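Local atomic coordinates of putative oxidoreductase (Yersinia pestis, PDB entry 3KUX), a protein that is a putative oxidoreductase, probably using a nicotinamide dinucleotide cofactor held by its Rossmann-fold domain to carry out a redox reaction on a substrate not yet identified. Residues Pro82-Ala87 and Asn108-His113; Gly146-Phe151 and Pro222-Val227; Tyr250-Val255 and Gly274-Asp279. One frame throughout, in Å; residues are numbered along the deposited sequence. Where two conformers were deposited one is given.

Interaction 1 belongs to the NAD-binding Rossmann domain, where two helices lie against its parallel sheet; interactions 2 and 3 belong to the C-terminal alpha/beta domain and reach its one mixed sheet. Their centres are about 37 Å (1 and 2), 38 Å (1 and 3) and 21 Å (2 and 3) apart. Interactions 2 and 3 approach to about 7 Å between nearest atoms without touching: strand 241-245 lies between strands 148-156 and 248-252 in the sheet. Interaction 1 thus concerns the fold expected to bind the dinucleotide, whereas the other two join strands and a loop in the domain that, in relatives, usually contributes to the substrate side.

Interaction 1 (Pro82-Ala87 and Asn108-His113); sequences PLAQSA and NALKEH
Q85 and H113 meet across two neighbouring helices of the Rossmann fold, 80-89 and 104-116, which are successive crossover helices joined through strand 93-96. The short helical segments run nearly parallel, 9° apart, with their axes 10.4 Å from one another. That spacing leaves room for side chains of moderate length, and Q85 sits level with L110. The CG of Q85 lies beside its backbone N, anti to the carbonyl carbon; the chain bends at chi2 (-82°), and the amide ends beside H113. From the other side, H113 has CG anti to its backbone N, and its ring offers ND1 to the amide. The two groups approach obliquely, their planes well short of parallel. Beneath this polar pair the contact is apolar: the methyl of A84 faces both branches of L110, with CB of A84 3.6 Å from CD1 of L110. A small alanine lets the leucine come close to helix 80-89, while L110 also reaches F81 and L88. A84 also touches I73 of strand 70-73, so the apolar layer continues down to the sheet. CD2 of L110 also lies under the glutamine, 3.4 Å from OE1 of Q85. Glutamine suits the place because its aliphatic part can lie over the leucine while its carbonyl reaches the imidazole. Histidine suits its own by presenting a ring N-H to that oxygen, at an N-H...O angle of 158°. The bond from ND1 of H113 to OE1 of Q85 measures 3.1 Å, with the oxygen near the ring plane but the donor well above the plane of the amide carbonyl.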
loop_
_atom_site.group_PDB
_atom_site.type_symbol
_atom_site.label_atom_id
_atom_site.label_comp_id
_atom_site.label_asym_id
_atom_site.label_seq_id
_atom_site.Cartn_x
_atom_site.Cartn_y
_atom_site.Cartn_z
ATOM N N PRO A 82 -4.666 8.113 18.191
ATOM C CA PRO A 82 -5.831 8.643 18.889
ATOM C C PRO A 82 -7.129 8.205 18.212
ATOM O O PRO A 82 -7.915 7.459 18.801
ATOM C CB PRO A 82 -5.650 10.156 18.756
ATOM C CG PRO A 82 -4.178 10.342 18.723
ATOM C CD PRO A 82 -3.597 9.118 18.055
ATOM N N LEU A 83 -7.341 8.659 16.980
ATOM C CA LEU A 83 -8.562 8.339 16.245
ATOM C C LEU A 83 -8.827 6.839 16.223
ATOM O O LEU A 83 -9.950 6.394 16.471
ATOM C CB LEU A 83 -8.493 8.882 14.816
ATOM C CG LEU A 83 -8.340 10.399 14.667
ATOM C CD1 LEU A 83 -8.281 10.787 13.198
ATOM C CD2 LEU A 83 -9.470 11.135 15.372
ATOM N N ALA A 84 -7.791 6.062 15.925
ATOM C CA ALA A 84 -7.905 4.611 15.920
ATOM C C ALA A 84 -8.421 4.088 17.261
ATOM O O ALA A 84 -9.392 3.337 17.307
ATOM C CB ALA A 84 -6.573 3.970 15.566
ATOM N N GLN A 85 -7.774 4.490 18.350
ATOM C CA GLN A 85 -8.220 4.087 19.680
ATOM C C GLN A 85 -9.682 4.453 19.889
ATOM O O GLN A 85 -10.510 3.593 20.187
ATOM C CB GLN A 85 -7.356 4.731 20.763
ATOM C CG GLN A 85 -6.015 4.047 20.969
ATOM C CD GLN A 85 -6.109 2.825 21.864
ATOM O OE1 GLN A 85 -5.757 1.714 21.461
ATOM N NE2 GLN A 85 -6.587 3.024 23.085
ATOM N N SER A 86 -9.995 5.734 19.730
ATOM C CA SER A 86 -11.364 6.201 19.887
ATOM C C SER A 86 -12.329 5.299 19.119
ATOM O O SER A 86 -13.399 4.951 19.618
ATOM C CB SER A 86 -11.501 7.648 19.402
ATOM O OG SER A 86 -10.772 8.547 20.220
ATOM N N ALA A 87 -11.933 4.922 17.907
ATOM C CA ALA A 87 -12.783 4.118 17.030
ATOM C C ALA A 87 -13.014 2.715 17.579
ATOM O O ALA A 87 -14.149 2.237 17.629
ATOM C CB ALA A 87 -12.191 4.052 15.634
ATOM N N ASN A 108 1.115 -1.919 17.905
ATOM C CA ASN A 108 0.820 -3.124 18.666
ATOM C C ASN A 108 -0.343 -2.945 19.639
ATOM O O ASN A 108 -1.150 -3.857 19.835
ATOM C CB ASN A 108 2.070 -3.594 19.405
ATOM C CG ASN A 108 3.086 -4.217 18.475
ATOM O OD1 ASN A 108 2.850 -5.283 17.905
ATOM N ND2 ASN A 108 4.222 -3.552 18.309
ATOM N N ALA A 109 -0.421 -1.767 20.249
ATOM C CA ALA A 109 -1.516 -1.457 21.155
ATOM C C ALA A 109 -2.851 -1.615 20.436
ATOM O O ALA A 109 -3.769 -2.262 20.944
ATOM C CB ALA A 109 -1.364 -0.047 21.705
ATOM N N LEU A 110 -2.949 -1.026 19.247
ATOM C CA LEU A 110 -4.148 -1.154 18.422
ATOM C C LEU A 110 -4.406 -2.609 18.038
ATOM O O LEU A 110 -5.542 -3.075 18.074
ATOM C CB LEU A 110 -4.020 -0.300 17.163
ATOM C CG LEU A 110 -3.882 1.206 17.369
ATOM C CD1 LEU A 110 -3.662 1.899 16.031
ATOM C CD2 LEU A 110 -5.107 1.764 18.081
ATOM N N LYS A 111 -3.341 -3.312 17.668
ATOM C CA LYS A 111 -3.413 -4.727 17.325
ATOM C C LYS A 111 -4.036 -5.541 18.459
ATOM O O LYS A 111 -4.794 -6.483 18.214
ATOM C CB LYS A 111 -2.013 -5.252 16.989
ATOM C CG LYS A 111 -1.846 -6.765 17.062
ATOM C CD LYS A 111 -2.633 -7.471 15.967
ATOM C CE LYS A 111 -2.478 -8.988 16.049
ATOM N NZ LYS A 111 -3.216 -9.582 17.201
ATOM N N GLU A 112 -3.716 -5.170 19.697
ATOM C CA GLU A 112 -4.232 -5.864 20.872
ATOM C C GLU A 112 -5.635 -5.385 21.237
ATOM O O GLU A 112 -6.559 -6.185 21.394
ATOM C CB GLU A 112 -3.305 -5.650 22.067
ATOM C CG GLU A 112 -1.912 -6.227 21.903
ATOM C CD GLU A 112 -1.015 -5.892 23.080
ATOM O OE1 GLU A 112 -1.547 -5.502 24.142
ATOM O OE2 GLU A 112 0.222 -6.012 22.944
ATOM N N HIS A 113 -5.781 -4.076 21.386
ATOM C CA HIS A 113 -7.064 -3.483 21.729
ATOM C C HIS A 113 -8.140 -3.948 20.748
ATOM O O HIS A 113 -9.264 -4.260 21.143
ATOM C CB HIS A 113 -6.936 -1.956 21.747
ATOM C CG HIS A 113 -8.230 -1.234 21.954
ATOM N ND1 HIS A 113 -8.363 0.123 21.746
ATOM C CD2 HIS A 113 -9.453 -1.677 22.333
ATOM C CE1 HIS A 113 -9.607 0.486 22.000
ATOM N NE2 HIS A 113 -10.290 -0.588 22.355
#

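Interaction 2 (Gly146-Phe151 and Pro222-Val227); sequences GNVVYF and PGQRVV
Y150 and F151 lie beside R225, V226 and V227 where strands 148-156 and 224-231 run parallel in the mixed sheet of the C-terminal alpha/beta domain. The backbones are joined by a parallel ladder: R225 N donates to V149 O, F151 N to R225 O, and V227 N to F151 O, the middle bond being 2.9 Å from F151 N to R225 O. Along the other edge of strand 148-156, V149 and Y150 both face H244, which makes a classic beta bulge.

The tyrosine can be followed outward. From its CB, chi1 of -171° sets CG anti to the backbone N, and the ring beyond it leans obliquely to R225 and V227. CG of Y150 stands 4.2 Å from R225 O, and next along the ring CD1 of Y150 comes to 3.9 Å from R225 O and 4.1 Å from CB of R225. Farther out, CE1 of Y150 meets CG2 of V227 at 4.1 Å. At the tip, OH of Y150 is 3.7 Å from CG2 of V227, yet its polar partner is OE2 of E152, two residues on along the same strand. Tyrosine therefore suits a place where the far end of the ring rests obliquely beside a valine methyl while the hydroxyl reaches a carboxylate.

F151 points to the other face of the sheet, side by side with V226; the ring edge at CD2 of F151 is 3.8 Å from CG1 of V226. Around that pair gather F192, L191 and L136 from two helices and the ring of Y241. The chemistry thus differs between faces: Y150, its hydroxyl bonded to E152, and R225 on one, and on the other F151 and V226 in a hydrocarbon layer packed against helices. Three backbone bonds join the strands between these two unlike faces.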
loop_
_atom_site.group_PDB
_atom_site.type_symbol
_atom_site.label_atom_id
_atom_site.label_comp_id
_atom_site.label_asym_id
_atom_site.label_seq_id
_atom_site.Cartn_x
_atom_site.Cartn_y
_atom_site.Cartn_z
ATOM N N GLY A 146 11.899 -20.544 -13.040
ATOM C CA GLY A 146 12.682 -21.498 -12.257
ATOM C C GLY A 146 12.783 -21.043 -10.815
ATOM O O GLY A 146 11.853 -20.437 -10.280
ATOM N N ASN A 147 13.913 -21.335 -10.182
ATOM C CA ASN A 147 14.194 -20.792 -8.858
ATOM C C ASN A 147 14.604 -19.324 -8.961
ATOM O O ASN A 147 15.603 -18.993 -9.601
ATOM C CB ASN A 147 15.292 -21.599 -8.169
ATOM C CG ASN A 147 15.004 -23.088 -8.171
ATOM O OD1 ASN A 147 15.786 -23.882 -8.705
ATOM N ND2 ASN A 147 13.871 -23.477 -7.590
ATOM N N VAL A 148 13.819 -18.449 -8.345
ATOM C CA VAL A 148 14.108 -17.020 -8.349
ATOM C C VAL A 148 15.296 -16.697 -7.444
ATOM O O VAL A 148 15.333 -17.128 -6.292
ATOM C CB VAL A 148 12.883 -16.216 -7.886
ATOM C CG1 VAL A 148 13.229 -14.748 -7.732
ATOM C CG2 VAL A 148 11.742 -16.404 -8.863
ATOM N N VAL A 149 16.261 -15.940 -7.966
ATOM C CA VAL A 149 17.453 -15.581 -7.191
ATOM C C VAL A 149 17.634 -14.075 -7.023
ATOM O O VAL A 149 18.473 -13.639 -6.245
ATOM C CB VAL A 149 18.750 -16.152 -7.813
ATOM C CG1 VAL A 149 18.668 -17.660 -7.929
ATOM C CG2 VAL A 149 19.021 -15.515 -9.174
ATOM N N TYR A 150 16.847 -13.283 -7.742
ATOM C CA TYR A 150 17.019 -11.838 -7.726
ATOM C C TYR A 150 15.703 -11.123 -7.968
ATOM O O TYR A 150 14.959 -11.478 -8.883
ATOM C CB TYR A 150 18.024 -11.420 -8.804
ATOM C CG TYR A 150 18.439 -9.966 -8.746
ATOM C CD1 TYR A 150 19.364 -9.525 -7.803
ATOM C CD2 TYR A 150 17.917 -9.034 -9.640
ATOM C CE1 TYR A 150 19.750 -8.188 -7.747
ATOM C CE2 TYR A 150 18.306 -7.699 -9.594
ATOM C CZ TYR A 150 19.220 -7.288 -8.645
ATOM O OH TYR A 150 19.604 -5.973 -8.589
ATOM N N PHE A 151 15.421 -10.109 -7.157
ATOM C CA PHE A 151 14.227 -9.295 -7.344
ATOM C C PHE A 151 14.549 -7.812 -7.175
ATOM O O PHE A 151 15.009 -7.381 -6.117
ATOM C CB PHE A 151 13.128 -9.730 -6.376
ATOM C CG PHE A 151 11.875 -8.889 -6.443
ATOM C CD1 PHE A 151 11.083 -8.881 -7.582
ATOM C CD2 PHE A 151 11.475 -8.129 -5.351
ATOM C CE1 PHE A 151 9.922 -8.110 -7.637
ATOM C CE2 PHE A 151 10.315 -7.356 -5.394
ATOM C CZ PHE A 151 9.537 -7.347 -6.536
ATOM N N PRO A 222 19.052 -16.521 1.926
ATOM C CA PRO A 222 19.840 -17.642 1.439
ATOM C C PRO A 222 19.622 -17.839 -0.062
ATOM O O PRO A 222 18.527 -18.212 -0.489
ATOM C CB PRO A 222 19.259 -18.832 2.207
ATOM C CG PRO A 222 18.701 -18.246 3.450
ATOM C CD PRO A 222 18.201 -16.887 3.073
ATOM N N GLY A 223 20.653 -17.582 -0.853
ATOM C CA GLY A 223 20.581 -17.806 -2.289
ATOM C C GLY A 223 19.659 -16.854 -3.025
ATOM O O GLY A 223 19.245 -17.138 -4.148
ATOM N N GLN A 224 19.338 -15.722 -2.399
ATOM C CA GLN A 224 18.487 -14.705 -3.029
ATOM C C GLN A 224 18.887 -13.286 -2.645
ATOM O O GLN A 224 19.396 -13.060 -1.547
ATOM C CB GLN A 224 17.023 -14.924 -2.654
ATOM C CG GLN A 224 16.460 -16.235 -3.149
ATOM C CD GLN A 224 14.991 -16.382 -2.844
ATOM O OE1 GLN A 224 14.169 -16.498 -3.751
ATOM N NE2 GLN A 224 14.646 -16.374 -1.560
ATOM N N ARG A 225 18.658 -12.340 -3.553
ATOM C CA ARG A 225 18.793 -10.916 -3.238
ATOM C C ARG A 225 17.573 -10.131 -3.716
ATOM O O ARG A 225 17.048 -10.376 -4.805
ATOM C CB ARG A 225 20.053 -10.318 -3.862
ATOM C CG ARG A 225 21.352 -10.951 -3.410
ATOM C CD ARG A 225 21.580 -10.841 -1.917
ATOM N NE ARG A 225 22.095 -12.112 -1.408
ATOM C CZ ARG A 225 23.383 -12.395 -1.243
ATOM N NH1 ARG A 225 24.306 -11.490 -1.523
ATOM N NH2 ARG A 225 23.747 -13.584 -0.791
ATOM N N VAL A 226 17.133 -9.184 -2.894
ATOM C CA VAL A 226 16.043 -8.287 -3.255
ATOM C C VAL A 226 16.509 -6.834 -3.180
ATOM O O VAL A 226 17.000 -6.393 -2.145
ATOM C CB VAL A 226 14.841 -8.471 -2.314
ATOM C CG1 VAL A 226 13.865 -7.315 -2.458
ATOM C CG2 VAL A 226 14.152 -9.804 -2.583
ATOM N N VAL A 227 16.364 -6.090 -4.271
ATOM C CA VAL A 227 16.782 -4.694 -4.271
ATOM C C VAL A 227 15.598 -3.756 -4.456
ATOM O O VAL A 227 14.915 -3.795 -5.481
ATOM C CB VAL A 227 17.847 -4.409 -5.349
ATOM C CG1 VAL A 227 18.141 -2.908 -5.432
ATOM C CG2 VAL A 227 19.117 -5.177 -5.045
#

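Interaction 3 (Tyr250-Val255 and Gly274-Asp279); sequences YIKFGV and GYDMRD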
loop_
_atom_site.group_PDB
_atom_site.type_symbol
_atom_site.label_atom_id
_atom_site.label_comp_id
_atom_site.label_asym_id
_atom_site.label_seq_id
_atom_site.Cartn_x
_atom_site.Cartn_y
_atom_site.Cartn_z
ATOM N N TYR A 250 12.122 -11.705 -15.948
ATOM C CA TYR A 250 10.958 -10.874 -16.231
ATOM C C TYR A 250 11.325 -9.410 -15.987
ATOM O O TYR A 250 11.734 -9.047 -14.886
ATOM C CB TYR A 250 9.799 -11.295 -15.333
ATOM C CG TYR A 250 8.526 -10.487 -15.477
ATOM C CD1 TYR A 250 7.762 -10.550 -16.638
ATOM C CD2 TYR A 250 8.064 -9.689 -14.434
ATOM C CE1 TYR A 250 6.581 -9.824 -16.763
ATOM C CE2 TYR A 250 6.890 -8.962 -14.551
ATOM C CZ TYR A 250 6.155 -9.033 -15.718
ATOM O OH TYR A 250 4.990 -8.314 -15.841
ATOM N N ILE A 251 11.215 -8.581 -17.020
ATOM C CA ILE A 251 11.404 -7.146 -16.859
ATOM C C ILE A 251 10.104 -6.422 -17.205
ATOM O O ILE A 251 9.544 -6.627 -18.286
ATOM C CB ILE A 251 12.551 -6.588 -17.753
ATOM C CG1 ILE A 251 13.910 -7.144 -17.326
ATOM C CG2 ILE A 251 12.606 -5.076 -17.672
ATOM C CD1 ILE A 251 14.289 -8.428 -18.013
ATOM N N LYS A 252 9.622 -5.582 -16.291
ATOM C CA LYS A 252 8.431 -4.782 -16.568
ATOM C C LYS A 252 8.638 -3.284 -16.361
ATOM O O LYS A 252 9.257 -2.864 -15.378
ATOM C CB LYS A 252 7.226 -5.245 -15.736
ATOM C CG LYS A 252 6.067 -4.251 -15.809
ATOM C CD LYS A 252 4.709 -4.929 -15.822
ATOM C CE LYS A 252 3.688 -4.104 -16.606
ATOM N NZ LYS A 252 3.674 -2.669 -16.192
ATOM N N PHE A 253 8.086 -2.492 -17.283
ATOM C CA PHE A 253 8.130 -1.030 -17.206
ATOM C C PHE A 253 6.770 -0.395 -16.899
ATOM O O PHE A 253 5.725 -1.018 -17.070
ATOM C CB PHE A 253 8.666 -0.453 -18.506
ATOM C CG PHE A 253 10.153 -0.496 -18.617
ATOM C CD1 PHE A 253 10.912 0.646 -18.378
ATOM C CD2 PHE A 253 10.802 -1.672 -18.964
ATOM C CE1 PHE A 253 12.302 0.618 -18.484
ATOM C CE2 PHE A 253 12.186 -1.711 -19.073
ATOM C CZ PHE A 253 12.940 -0.562 -18.832
ATOM N N GLY A 254 6.800 0.857 -16.452
ATOM C CA GLY A 254 5.589 1.585 -16.093
ATOM C C GLY A 254 5.198 1.408 -14.639
ATOM O O GLY A 254 5.774 0.583 -13.925
ATOM N N VAL A 255 4.223 2.196 -14.194
ATOM C CA VAL A 255 3.598 1.994 -12.884
ATOM C C VAL A 255 2.142 1.577 -13.064
ATOM O O VAL A 255 1.604 1.655 -14.168
ATOM C CB VAL A 255 3.646 3.268 -12.010
ATOM C CG1 VAL A 255 5.073 3.665 -11.753
ATOM C CG2 VAL A 255 2.867 4.406 -12.665
ATOM N N GLY A 274 -8.222 -0.607 -14.538
ATOM C CA GLY A 274 -6.915 -1.122 -14.161
ATOM C C GLY A 274 -6.098 -1.710 -15.293
ATOM O O GLY A 274 -4.982 -2.172 -15.069
ATOM N N TYR A 275 -6.645 -1.702 -16.507
ATOM C CA TYR A 275 -5.922 -2.229 -17.664
ATOM C C TYR A 275 -4.551 -1.582 -17.778
ATOM O O TYR A 275 -4.430 -0.356 -17.811
ATOM C CB TYR A 275 -6.703 -2.016 -18.961
ATOM C CG TYR A 275 -7.738 -3.081 -19.240
ATOM C CD1 TYR A 275 -7.741 -3.780 -20.442
ATOM C CD2 TYR A 275 -8.712 -3.398 -18.294
ATOM C CE1 TYR A 275 -8.695 -4.762 -20.699
ATOM C CE2 TYR A 275 -9.670 -4.378 -18.540
ATOM C CZ TYR A 275 -9.657 -5.057 -19.744
ATOM O OH TYR A 275 -10.606 -6.030 -19.989
ATOM N N ASP A 276 -3.522 -2.425 -17.819
ATOM C CA ASP A 276 -2.152 -1.977 -17.962
ATOM C C ASP A 276 -1.660 -2.438 -19.324
ATOM O O ASP A 276 -1.213 -3.572 -19.484
ATOM C CB ASP A 276 -1.288 -2.566 -16.850
ATOM C CG ASP A 276 0.125 -2.012 -16.851
ATOM O OD1 ASP A 276 0.533 -1.393 -17.860
ATOM O OD2 ASP A 276 0.828 -2.204 -15.837
HETATM N N MSE A 277 -1.748 -1.554 -20.307
HETATM C CA MSE A 277 -1.425 -1.976 -21.665
HETATM C C MSE A 277 0.081 -1.954 -21.958
HETATM O O MSE A 277 0.500 -2.147 -23.095
HETATM C CB MSE A 277 -2.230 -1.186 -22.704
HETATM C CG MSE A 277 -3.759 -1.330 -22.574
HETATM SE SE MSE A 277 -4.491 -3.160 -22.535
HETATM C CE MSE A 277 -3.734 -3.835 -24.201
ATOM N N ARG A 278 0.888 -1.787 -20.916
ATOM C CA ARG A 278 2.342 -1.792 -21.078
ATOM C C ARG A 278 2.990 -3.087 -20.590
ATOM O O ARG A 278 3.651 -3.108 -19.553
ATOM C CB ARG A 278 2.970 -0.595 -20.363
ATOM C CG ARG A 278 4.428 -0.421 -20.692
ATOM C CD ARG A 278 4.942 0.925 -20.257
ATOM N NE ARG A 278 6.317 1.141 -20.697
ATOM C CZ ARG A 278 7.054 2.185 -20.333
ATOM N NH1 ARG A 278 6.542 3.099 -19.520
ATOM N NH2 ARG A 278 8.298 2.316 -20.776
ATOM N N ASP A 279 2.814 -4.155 -21.359
ATOM C CA ASP A 279 3.264 -5.488 -20.964
ATOM C C ASP A 279 4.759 -5.599 -20.740
ATOM O O ASP A 279 5.552 -4.935 -21.404
ATOM C CB ASP A 279 2.833 -6.517 -22.006
ATOM C CG ASP A 279 1.336 -6.773 -21.985
ATOM O OD1 ASP A 279 0.673 -6.374 -20.997
ATOM O OD2 ASP A 279 0.825 -7.376 -22.954
HETATM O O HOH W 1 7.064 -3.175 -19.806
HETATM O O HOH W 2 2.312 0.725 -16.469
#
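K252 and D276 reach toward each other, tip to tip, where K252 of strand 248-252 in the C-terminal alpha/beta domain meets the loop leading to strand 280-285. This is the tight, buried part. NZ of K252 forms a salt bridge with OD2 of D276 at 2.9 Å, met on the syn side of the carboxylate, and also donates to F253 O; its CE meets R278 O. The aspartate is held twice more: S131 bonds to OD2, and OD1 accepts from R278 N, closing an Asx turn. Lysine's long chain carries the charge to the loop; aspartate, with two carboxylate oxygens, can serve the lysine and the turn together.

The outer part is looser and more exposed. R278, extended from CG to NE, lays one face of its guanidinium over CB of F253, 3.6 Å from CZ of R278, and over G254 N. Its NH1 forms a salt bridge with E237. Glycine suits position 254, where a CB would press on the preceding carbonyl O and crowd CD of R278. One water donates to V255 O and D276 OD1, linking the buried aspartate to this side. Another bridges the two segments, accepting from F253 N and donating to D279 O, 2.8 Å from each.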